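Local coordinates for hypothetical protein, conserved (Leishmania major, PDB 2B4W) that is of unknown function but may bind or act on carbohydrates through a probable beta-propeller like that of the beta-fructosidases, at residues A[20-34]-A[45-59]. Residues are numbered along the deposited sequence; the frame is centred on the assembly and turned at random.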
ATOM      1  N   LEU A  20       6.568 -10.068 -10.091  1.00 22.49           N
ATOM      2  CA  LEU A  20       7.588  -9.144 -10.567  1.00 23.24           C
ATOM      3  C   LEU A  20       8.950  -9.834 -10.454  1.00 26.84           C
ATOM      4  O   LEU A  20       9.133 -10.668  -9.567  1.00 22.59           O
ATOM      5  CB  LEU A  20       7.650  -7.835  -9.778  1.00 31.82           C
ATOM      6  CG  LEU A  20       6.349  -7.044  -9.634  1.00 29.42           C
ATOM      7  CD1 LEU A  20       6.609  -5.575  -9.338  1.00 24.96           C
ATOM      8  CD2 LEU A  20       5.507  -7.204 -10.882  1.00 29.10           C
ATOM      9  N   THR A  21       9.854  -9.463 -11.338  1.00 20.25           N
ATOM     10  CA  THR A  21      11.237  -9.920 -11.260  1.00 22.13           C
ATOM     11  C   THR A  21      12.061  -8.692 -10.867  1.00 20.89           C
ATOM     12  O   THR A  21      11.810  -7.602 -11.398  1.00 28.00           O
ATOM     13  CB  THR A  21      11.835 -10.535 -12.538  1.00 29.13           C
ATOM     14  OG1 THR A  21      11.917  -9.534 -13.559  1.00 59.65           O
ATOM     15  CG2 THR A  21      10.971 -11.664 -13.053  1.00 34.97           C
ATOM     16  N   PHE A  22      12.974  -8.846  -9.926  1.00 15.03           N
ATOM     17  CA  PHE A  22      13.809  -7.760  -9.432  1.00 20.98           C
ATOM     18  C   PHE A  22      15.284  -8.119  -9.665  1.00 20.97           C
ATOM     19  O   PHE A  22      15.617  -9.277  -9.438  1.00 28.18           O
ATOM     20  CB  PHE A  22      13.581  -7.450  -7.954  1.00 22.86           C
ATOM     21  CG  PHE A  22      12.184  -6.954  -7.634  1.00 20.90           C
ATOM     22  CD1 PHE A  22      11.163  -7.836  -7.338  1.00 29.31           C
ATOM     23  CD2 PHE A  22      11.917  -5.605  -7.647  1.00 18.46           C
ATOM     24  CE1 PHE A  22       9.901  -7.350  -7.051  1.00 30.97           C
ATOM     25  CE2 PHE A  22      10.660  -5.119  -7.353  1.00 21.02           C
ATOM     26  CZ  PHE A  22       9.635  -5.991  -7.065  1.00 26.50           C
ATOM     27  N   LYS A  23      16.082  -7.159 -10.100  1.00 22.50           N
ATOM     28  CA  LYS A  23      17.499  -7.276 -10.392  1.00 20.73           C
ATOM     29  C   LYS A  23      18.324  -6.273  -9.613  1.00 23.75           C
ATOM     30  O   LYS A  23      17.904  -5.172  -9.292  1.00 24.05           O
ATOM     31  CB  LYS A  23      17.786  -7.109 -11.881  1.00 24.42           C
ATOM     32  CG  LYS A  23      17.199  -8.181 -12.780  1.00 34.93           C
ATOM     33  CD  LYS A  23      17.041  -7.649 -14.205  1.00 41.38           C
ATOM     34  CE  LYS A  23      17.747  -8.580 -15.183  1.00 51.73           C
ATOM     35  NZ  LYS A  23      17.251  -9.981 -15.027  1.00 74.86           N
ATOM     36  N   GLY A  24      19.541  -6.720  -9.348  1.00 26.46           N
ATOM     37  CA  GLY A  24      20.491  -5.984  -8.552  1.00 16.35           C
ATOM     38  C   GLY A  24      20.275  -6.244  -7.068  1.00 23.86           C
ATOM     39  O   GLY A  24      20.880  -5.586  -6.217  1.00 28.93           O
ATOM     40  N   VAL A  25      19.407  -7.184  -6.685  1.00 32.94           N
ATOM     41  CA  VAL A  25      19.350  -7.490  -5.243  1.00 29.77           C
ATOM     42  C   VAL A  25      19.367  -8.993  -5.034  1.00 23.31           C
ATOM     43  O   VAL A  25      18.594  -9.537  -4.244  1.00 31.61           O
ATOM     44  CB  VAL A  25      18.119  -6.887  -4.549  1.00 28.68           C
ATOM     45  CG1 VAL A  25      18.101  -5.375  -4.750  1.00 23.99           C
ATOM     46  CG2 VAL A  25      16.839  -7.520  -5.067  1.00 26.45           C
ATOM     47  N   ASP A  26      20.246  -9.667  -5.773  1.00 23.55           N
ATOM     48  CA  ASP A  26      20.380 -11.118  -5.685  1.00 27.75           C
ATOM     49  C   ASP A  26      20.555 -11.598  -4.254  1.00 26.12           C
ATOM     50  O   ASP A  26      21.286 -11.017  -3.453  1.00 27.12           O
ATOM     51  CB  ASP A  26      21.568 -11.532  -6.562  1.00 36.58           C
ATOM     52  CG  ASP A  26      21.288 -11.325  -8.040  1.00 42.84           C
ATOM     53  OD1 ASP A  26      20.117 -11.126  -8.435  1.00 38.02           O
ATOM     54  OD2 ASP A  26      22.265 -11.363  -8.816  1.00 42.31           O
ATOM     55  N   GLY A  27      19.877 -12.662  -3.827  1.00 23.51           N
ATOM     56  CA  GLY A  27      20.097 -13.122  -2.460  1.00 28.34           C
ATOM     57  C   GLY A  27      19.001 -12.667  -1.521  1.00 35.67           C
ATOM     58  O   GLY A  27      18.808 -13.278  -0.465  1.00 25.68           O
ATOM     59  N   TYR A  28      18.313 -11.602  -1.949  1.00 25.53           N
ATOM     60  CA  TYR A  28      17.226 -11.025  -1.171  1.00 17.06           C
ATOM     61  C   TYR A  28      15.839 -11.292  -1.739  1.00 19.73           C
ATOM     62  O   TYR A  28      15.633 -11.491  -2.930  1.00 30.65           O
ATOM     63  CB  TYR A  28      17.387  -9.513  -1.054  1.00 24.99           C
ATOM     64  CG  TYR A  28      18.520  -9.057  -0.186  1.00 29.16           C
ATOM     65  CD1 TYR A  28      19.805  -8.983  -0.725  1.00 31.89           C
ATOM     66  CD2 TYR A  28      18.315  -8.699   1.135  1.00 26.33           C
ATOM     67  CE1 TYR A  28      20.846  -8.558   0.077  1.00 30.39           C
ATOM     68  CE2 TYR A  28      19.367  -8.271   1.940  1.00 22.42           C
ATOM     69  CZ  TYR A  28      20.624  -8.213   1.393  1.00 25.50           C
ATOM     70  OH  TYR A  28      21.685  -7.784   2.169  1.00 37.92           O
ATOM     71  N   ASP A  29      14.868 -11.266  -0.828  1.00 30.19           N
ATOM     72  CA  ASP A  29      13.464 -11.181  -1.192  1.00 24.04           C
ATOM     73  C   ASP A  29      13.139  -9.690  -1.357  1.00 23.10           C
ATOM     74  O   ASP A  29      13.775  -8.838  -0.729  1.00 21.61           O
ATOM     75  CB  ASP A  29      12.539 -11.768  -0.144  1.00 24.56           C
ATOM     76  CG  ASP A  29      12.430 -13.272  -0.156  1.00 30.54           C
ATOM     77  OD1 ASP A  29      12.799 -13.874  -1.180  1.00 28.32           O
ATOM     78  OD2 ASP A  29      11.982 -13.846   0.856  1.00 32.47           O
ATOM     79  N   VAL A  30      12.162  -9.409  -2.185  1.00 25.42           N
ATOM     80  CA  VAL A  30      11.621  -8.074  -2.389  1.00 20.58           C
ATOM     81  C   VAL A  30      10.103  -8.190  -2.325  1.00 16.36           C
ATOM     82  O   VAL A  30       9.566  -9.008  -3.068  1.00 22.70           O
ATOM     83  CB  VAL A  30      12.016  -7.459  -3.736  1.00 18.93           C
ATOM     84  CG1 VAL A  30      11.366  -6.075  -3.831  1.00 19.34           C
ATOM     85  CG2 VAL A  30      13.523  -7.375  -3.889  1.00 32.24           C
ATOM     86  N   TYR A  31       9.451  -7.442  -1.458  1.00 17.47           N
ATOM     87  CA  TYR A  31       8.021  -7.635  -1.240  1.00 19.67           C
ATOM     88  C   TYR A  31       7.456  -6.358  -0.618  1.00 15.81           C
ATOM     89  O   TYR A  31       8.237  -5.428  -0.506  1.00 16.56           O
ATOM     90  CB  TYR A  31       7.751  -8.861  -0.396  1.00 18.41           C
ATOM     91  CG  TYR A  31       8.262  -8.905   1.010  1.00 19.64           C
ATOM     92  CD1 TYR A  31       9.594  -9.173   1.320  1.00 20.63           C
ATOM     93  CD2 TYR A  31       7.387  -8.689   2.056  1.00 22.45           C
ATOM     94  CE1 TYR A  31       9.987  -9.203   2.644  1.00 30.86           C
ATOM     95  CE2 TYR A  31       7.769  -8.715   3.374  1.00 22.94           C
ATOM     96  CZ  TYR A  31       9.094  -8.978   3.661  1.00 30.73           C
ATOM     97  OH  TYR A  31       9.480  -9.003   4.983  1.00 24.23           O
ATOM     98  N   ASN A  32       6.179  -6.394  -0.309  1.00 19.99           N
ATOM     99  CA  ASN A  32       5.377  -5.292   0.178  1.00 27.73           C
ATOM    100  C   ASN A  32       5.875  -3.952  -0.370  1.00 30.32           C
ATOM    101  O   ASN A  32       6.307  -3.048   0.339  1.00 24.42           O
ATOM    102  CB  ASN A  32       5.370  -5.301   1.700  1.00 19.94           C
ATOM    103  CG  ASN A  32       4.696  -6.543   2.253  1.00 24.60           C
ATOM    104  OD1 ASN A  32       4.129  -7.363   1.532  1.00 20.16           O
ATOM    105  ND2 ASN A  32       4.752  -6.673   3.571  1.00 23.84           N
ATOM    106  N   CYS A  33       5.803  -3.848  -1.689  1.00 13.39           N
ATOM    107  CA  CYS A  33       6.303  -2.662  -2.391  1.00 10.49           C
ATOM    108  C   CYS A  33       5.368  -1.484  -2.191  1.00 15.82           C
ATOM    109  O   CYS A  33       4.233  -1.642  -1.732  1.00 17.71           O
ATOM    110  CB  CYS A  33       6.429  -3.006  -3.867  1.00 20.68           C
ATOM    111  SG  CYS A  33       7.758  -4.204  -4.216  1.00 23.31           S
ATOM    112  N   SER A  34       5.838  -0.295  -2.576  1.00 14.48           N
ATOM    113  CA  SER A  34       4.904   0.810  -2.745  1.00  9.37           C
ATOM    114  C   SER A  34       4.042   0.564  -3.978  1.00 12.47           C
ATOM    115  O   SER A  34       4.304  -0.351  -4.773  1.00 17.76           O
ATOM    116  CB  SER A  34       5.602   2.149  -2.930  1.00 13.11           C
ATOM    117  OG  SER A  34       6.444   2.145  -4.045  1.00 13.83           O
ATOM    118  N   ILE A  45       9.416   1.818  -8.612  1.00 15.97           N
ATOM    119  CA  ILE A  45       8.765   1.204  -7.464  1.00 10.54           C
ATOM    120  C   ILE A  45       9.752   1.158  -6.284  1.00 10.46           C
ATOM    121  O   ILE A  45      10.941   0.937  -6.509  1.00 23.13           O
ATOM    122  CB  ILE A  45       8.203  -0.186  -7.768  1.00 16.92           C
ATOM    123  CG1 ILE A  45       7.143  -0.576  -6.755  1.00 12.70           C
ATOM    124  CG2 ILE A  45       9.275  -1.263  -7.865  1.00 24.01           C
ATOM    125  CD1 ILE A  45       6.358  -1.839  -7.018  1.00 18.41           C
ATOM    126  N   TYR A  46       9.241   1.408  -5.078  1.00 14.73           N
ATOM    127  CA  TYR A  46      10.030   1.127  -3.881  1.00 14.54           C
ATOM    128  C   TYR A  46       9.707  -0.283  -3.397  1.00 20.68           C
ATOM    129  O   TYR A  46       8.541  -0.680  -3.383  1.00 21.43           O
ATOM    130  CB  TYR A  46       9.744   2.087  -2.729  1.00 19.12           C
ATOM    131  CG  TYR A  46      10.129   3.512  -3.003  1.00 16.33           C
ATOM    132  CD1 TYR A  46      11.438   3.963  -2.884  1.00 17.82           C
ATOM    133  CD2 TYR A  46       9.137   4.409  -3.377  1.00 15.41           C
ATOM    134  CE1 TYR A  46      11.773   5.289  -3.141  1.00 24.90           C
ATOM    135  CE2 TYR A  46       9.464   5.717  -3.633  1.00 12.37           C
ATOM    136  CZ  TYR A  46      10.769   6.152  -3.514  1.00 17.86           C
ATOM    137  OH  TYR A  46      11.002   7.469  -3.789  1.00 26.00           O
ATOM    138  N   GLY A  47      10.719  -1.025  -2.985  1.00 23.67           N
ATOM    139  CA  GLY A  47      10.516  -2.354  -2.442  1.00 21.16           C
ATOM    140  C   GLY A  47      11.177  -2.525  -1.080  1.00 22.17           C
ATOM    141  O   GLY A  47      12.176  -1.896  -0.729  1.00 17.95           O
ATOM    142  N   ARG A  48      10.557  -3.420  -0.329  1.00 19.16           N
ATOM    143  CA  ARG A  48      11.102  -3.863   0.952  1.00 22.33           C
ATOM    144  C   ARG A  48      12.002  -5.049   0.655  1.00 18.93           C
ATOM    145  O   ARG A  48      11.544  -6.030   0.041  1.00 29.13           O
ATOM    146  CB  ARG A  48       9.994  -4.180   1.928  1.00 22.40           C
ATOM    147  CG  ARG A  48      10.294  -4.966   3.169  1.00 33.30           C
ATOM    148  CD  ARG A  48       9.026  -5.482   3.872  1.00 30.98           C
ATOM    149  NE  ARG A  48       9.364  -6.015   5.163  1.00 37.52           N
ATOM    150  CZ  ARG A  48       8.709  -6.260   6.255  1.00 33.52           C
ATOM    151  NH1 ARG A  48       7.420  -6.078   6.427  1.00 23.91           N
ATOM    152  NH2 ARG A  48       9.405  -6.750   7.292  1.00 22.17           N
ATOM    153  N   VAL A  49      13.259  -4.911   0.965  1.00 15.30           N
ATOM    154  CA  VAL A  49      14.343  -5.829   0.714  1.00 21.40           C
ATOM    155  C   VAL A  49      14.859  -6.458   2.016  1.00 19.81           C
ATOM    156  O   VAL A  49      15.357  -5.832   2.941  1.00 24.54           O
ATOM    157  CB  VAL A  49      15.486  -5.125  -0.031  1.00 24.50           C
ATOM    158  CG1 VAL A  49      16.486  -6.144  -0.552  1.00 17.73           C
ATOM    159  CG2 VAL A  49      14.875  -4.314  -1.168  1.00 27.04           C
ATOM    160  N   GLU A  50      14.718  -7.781   2.059  1.00 20.98           N
ATOM    161  CA  GLU A  50      15.054  -8.556   3.240  1.00 21.18           C
ATOM    162  C   GLU A  50      15.338  -9.995   2.828  1.00 24.48           C
ATOM    163  O   GLU A  50      14.723 -10.554   1.918  1.00 24.92           O
ATOM    164  CB  GLU A  50      13.928  -8.401   4.241  1.00 20.01           C
ATOM    165  CG  GLU A  50      14.020  -9.227   5.522  1.00 33.68           C
ATOM    166  CD  GLU A  50      12.789  -8.983   6.378  1.00 21.61           C
ATOM    167  OE1 GLU A  50      11.749  -9.607   6.129  1.00 31.11           O
ATOM    168  OE2 GLU A  50      12.841  -8.152   7.302  1.00 21.28           O
ATOM    169  N   LYS A  51      16.311 -10.553   3.528  1.00 18.52           N
ATOM    170  CA  LYS A  51      16.706 -11.951   3.523  1.00 23.16           C
ATOM    171  C   LYS A  51      15.549 -12.833   3.942  1.00 22.42           C
ATOM    172  O   LYS A  51      14.833 -12.579   4.913  1.00 27.78           O
ATOM    173  CB  LYS A  51      17.903 -12.138   4.468  1.00 35.92           C
ATOM    174  CG  LYS A  51      19.227 -12.214   3.724  1.00 39.66           C
ATOM    175  CD  LYS A  51      20.384 -12.754   4.537  1.00 55.24           C
ATOM    176  CE  LYS A  51      20.184 -14.040   5.294  1.00 62.99           C
ATOM    177  NZ  LYS A  51      21.122 -15.161   5.017  1.00 72.87           N
ATOM    178  N   ARG A  52      15.315 -13.907   3.184  1.00 21.12           N
ATOM    179  CA  ARG A  52      14.153 -14.695   3.517  1.00 29.74           C
ATOM    180  C   ARG A  52      14.253 -15.376   4.884  1.00 42.13           C
ATOM    181  O   ARG A  52      13.233 -15.563   5.562  1.00 28.38           O
ATOM    182  CB  ARG A  52      13.859 -15.790   2.476  1.00 25.06           C
ATOM    183  CG  ARG A  52      12.435 -16.251   2.789  1.00 26.51           C
ATOM    184  CD  ARG A  52      11.866 -17.226   1.808  1.00 42.18           C
ATOM    185  NE  ARG A  52      11.801 -16.723   0.446  1.00 35.36           N
ATOM    186  CZ  ARG A  52      11.599 -17.494  -0.614  1.00 31.94           C
ATOM    187  NH1 ARG A  52      11.443 -18.803  -0.465  1.00 34.98           N
ATOM    188  NH2 ARG A  52      11.561 -16.927  -1.809  1.00 27.46           N
ATOM    189  N   ASP A  53      15.469 -15.745   5.284  1.00 33.19           N
ATOM    190  CA  ASP A  53      15.554 -16.473   6.555  1.00 36.72           C
ATOM    191  C   ASP A  53      15.776 -15.594   7.768  1.00 36.55           C
ATOM    192  O   ASP A  53      16.296 -16.078   8.775  1.00 37.29           O
ATOM    193  CB  ASP A  53      16.689 -17.501   6.483  1.00 30.87           C
ATOM    194  CG  ASP A  53      17.988 -16.840   6.069  1.00 27.39           C
ATOM    195  OD1 ASP A  53      18.004 -15.593   6.086  1.00 50.77           O
ATOM    196  OD2 ASP A  53      18.956 -17.550   5.740  1.00 46.11           O
ATOM    197  N   ILE A  54      15.399 -14.323   7.736  1.00 27.31           N
ATOM    198  CA  ILE A  54      15.476 -13.519   8.954  1.00 26.19           C
ATOM    199  C   ILE A  54      14.363 -12.479   8.993  1.00 39.08           C
ATOM    200  O   ILE A  54      13.870 -12.051   7.949  1.00 39.44           O
ATOM    201  CB  ILE A  54      16.863 -12.868   9.063  1.00 32.93           C
ATOM    202  CG1 ILE A  54      16.927 -11.504   9.740  1.00 41.99           C
ATOM    203  CG2 ILE A  54      17.486 -12.778   7.675  1.00 42.28           C
ATOM    204  CD1 ILE A  54      18.084 -11.286  10.683  1.00 44.05           C
ATOM    205  N   TRP A  55      13.980 -12.078  10.199  1.00 30.55           N
ATOM    206  CA  TRP A  55      12.904 -11.141  10.460  1.00 41.19           C
ATOM    207  C   TRP A  55      13.388  -9.801  10.980  1.00 38.81           C
ATOM    208  O   TRP A  55      14.463  -9.622  11.552  1.00 36.47           O
ATOM    209  CB  TRP A  55      11.919 -11.823  11.443  1.00 55.10           C
ATOM    210  CG  TRP A  55      11.295 -12.998  10.729  1.00 52.68           C
ATOM    211  CD1 TRP A  55      11.873 -14.197  10.428  1.00 50.81           C
ATOM    212  CD2 TRP A  55       9.958 -13.064  10.220  1.00 43.76           C
ATOM    213  NE1 TRP A  55      10.980 -15.006   9.765  1.00 42.80           N
ATOM    214  CE2 TRP A  55       9.795 -14.329   9.628  1.00 42.22           C
ATOM    215  CE3 TRP A  55       8.892 -12.164  10.217  1.00 37.35           C
ATOM    216  CZ2 TRP A  55       8.596 -14.726   9.032  1.00 45.03           C
ATOM    217  CZ3 TRP A  55       7.709 -12.563   9.627  1.00 30.90           C
ATOM    218  CH2 TRP A  55       7.565 -13.831   9.041  1.00 42.12           C
ATOM    219  N   ALA A  56      12.564  -8.783  10.755  1.00 28.44           N
ATOM    220  CA  ALA A  56      12.874  -7.416  11.134  1.00 28.75           C
ATOM    221  C   ALA A  56      14.271  -6.963  10.704  1.00 25.20           C
ATOM    222  O   ALA A  56      14.887  -6.287  11.540  1.00 26.90           O
ATOM    223  CB  ALA A  56      12.740  -7.198  12.639  1.00 35.48           C
ATOM    224  N   ALA A  57      14.701  -7.295   9.500  1.00 26.65           N
ATOM    225  CA  ALA A  57      15.991  -6.998   8.910  1.00 29.47           C
ATOM    226  C   ALA A  57      15.910  -6.510   7.454  1.00 29.78           C
ATOM    227  O   ALA A  57      16.646  -7.014   6.603  1.00 19.67           O
ATOM    228  CB  ALA A  57      16.880  -8.236   8.917  1.00 21.21           C
ATOM    229  N   SER A  58      15.020  -5.560   7.216  1.00 28.67           N
ATOM    230  CA  SER A  58      14.721  -4.934   5.944  1.00 21.24           C
ATOM    231  C   SER A  58      15.367  -3.567   5.823  1.00 27.16           C
ATOM    232  O   SER A  58      15.608  -2.956   6.852  1.00 22.38           O
ATOM    233  CB  SER A  58      13.195  -4.784   5.791  1.00 11.38           C
ATOM    234  OG  SER A  58      12.706  -6.036   6.222  1.00 23.43           O
ATOM    235  N   HIS A  59      15.591  -3.218   4.569  1.00 22.40           N
ATOM    236  CA  HIS A  59      15.875  -1.861   4.148  1.00 24.39           C
ATOM    237  C   HIS A  59      14.978  -1.593   2.931  1.00 23.31           C
ATOM    238  O   HIS A  59      14.323  -2.521   2.456  1.00 26.01           O
ATOM    239  CB  HIS A  59      17.349  -1.656   3.827  1.00 27.09           C
ATOM    240  CG  HIS A  59      17.820  -2.489   2.675  1.00 18.83           C
ATOM    241  ND1 HIS A  59      17.985  -3.847   2.742  1.00 26.97           N
ATOM    242  CD2 HIS A  59      18.153  -2.145   1.417  1.00 16.69           C
ATOM    243  CE1 HIS A  59      18.407  -4.309   1.584  1.00 23.65           C
ATOM    244  NE2 HIS A  59      18.525  -3.284   0.738  1.00 17.23           N
TER
HETATM  245  O   HOH W   1      16.836 -14.641   0.750  1.00 21.48           O
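R48 lies across one face of the Y31 ring, its partner in an antiparallel hydrogen-bonded pair: Y31 N reaches R48 O at 2.9 Å, and R48 N returns to Y31 O. From the backbone outward, R48 CB lies 3.3 Å from Y31 O. With CG anti to the backbone N (chi1 165°) and the chain extended to NE, CD arrives over one ring face, 3.8 Å from the centroid of Y31 and 26° off the normal, a CH-pi contact. The guanidinium then passes almost parallel to the ring (planes 21° apart), the phenol oxygen over its face: CZ is 3.1 Å from Y31 OH and NE 3.0 Å, but the NE angle is too poor for a hydrogen bond. NH1 forms a salt bridge with D83, which also accepts from N32 ND2. Y31 OH instead donates to E50 OE1 at 2.6 Å, meeting it from above the carboxylate plane; OE1 also takes a salt bridge from K256. On the same sheet face, D29 OD2 offers its syn lone pair to R52 NE in a 2.9 Å salt bridge. Strand 29-31 pairs antiparallel with strand 42-50, whose other side pairs with 59-67, consistent with the five-bladed beta-propeller of the beta-fructosidase clan; D29 and Y31 also touch the loop before strand 287-293.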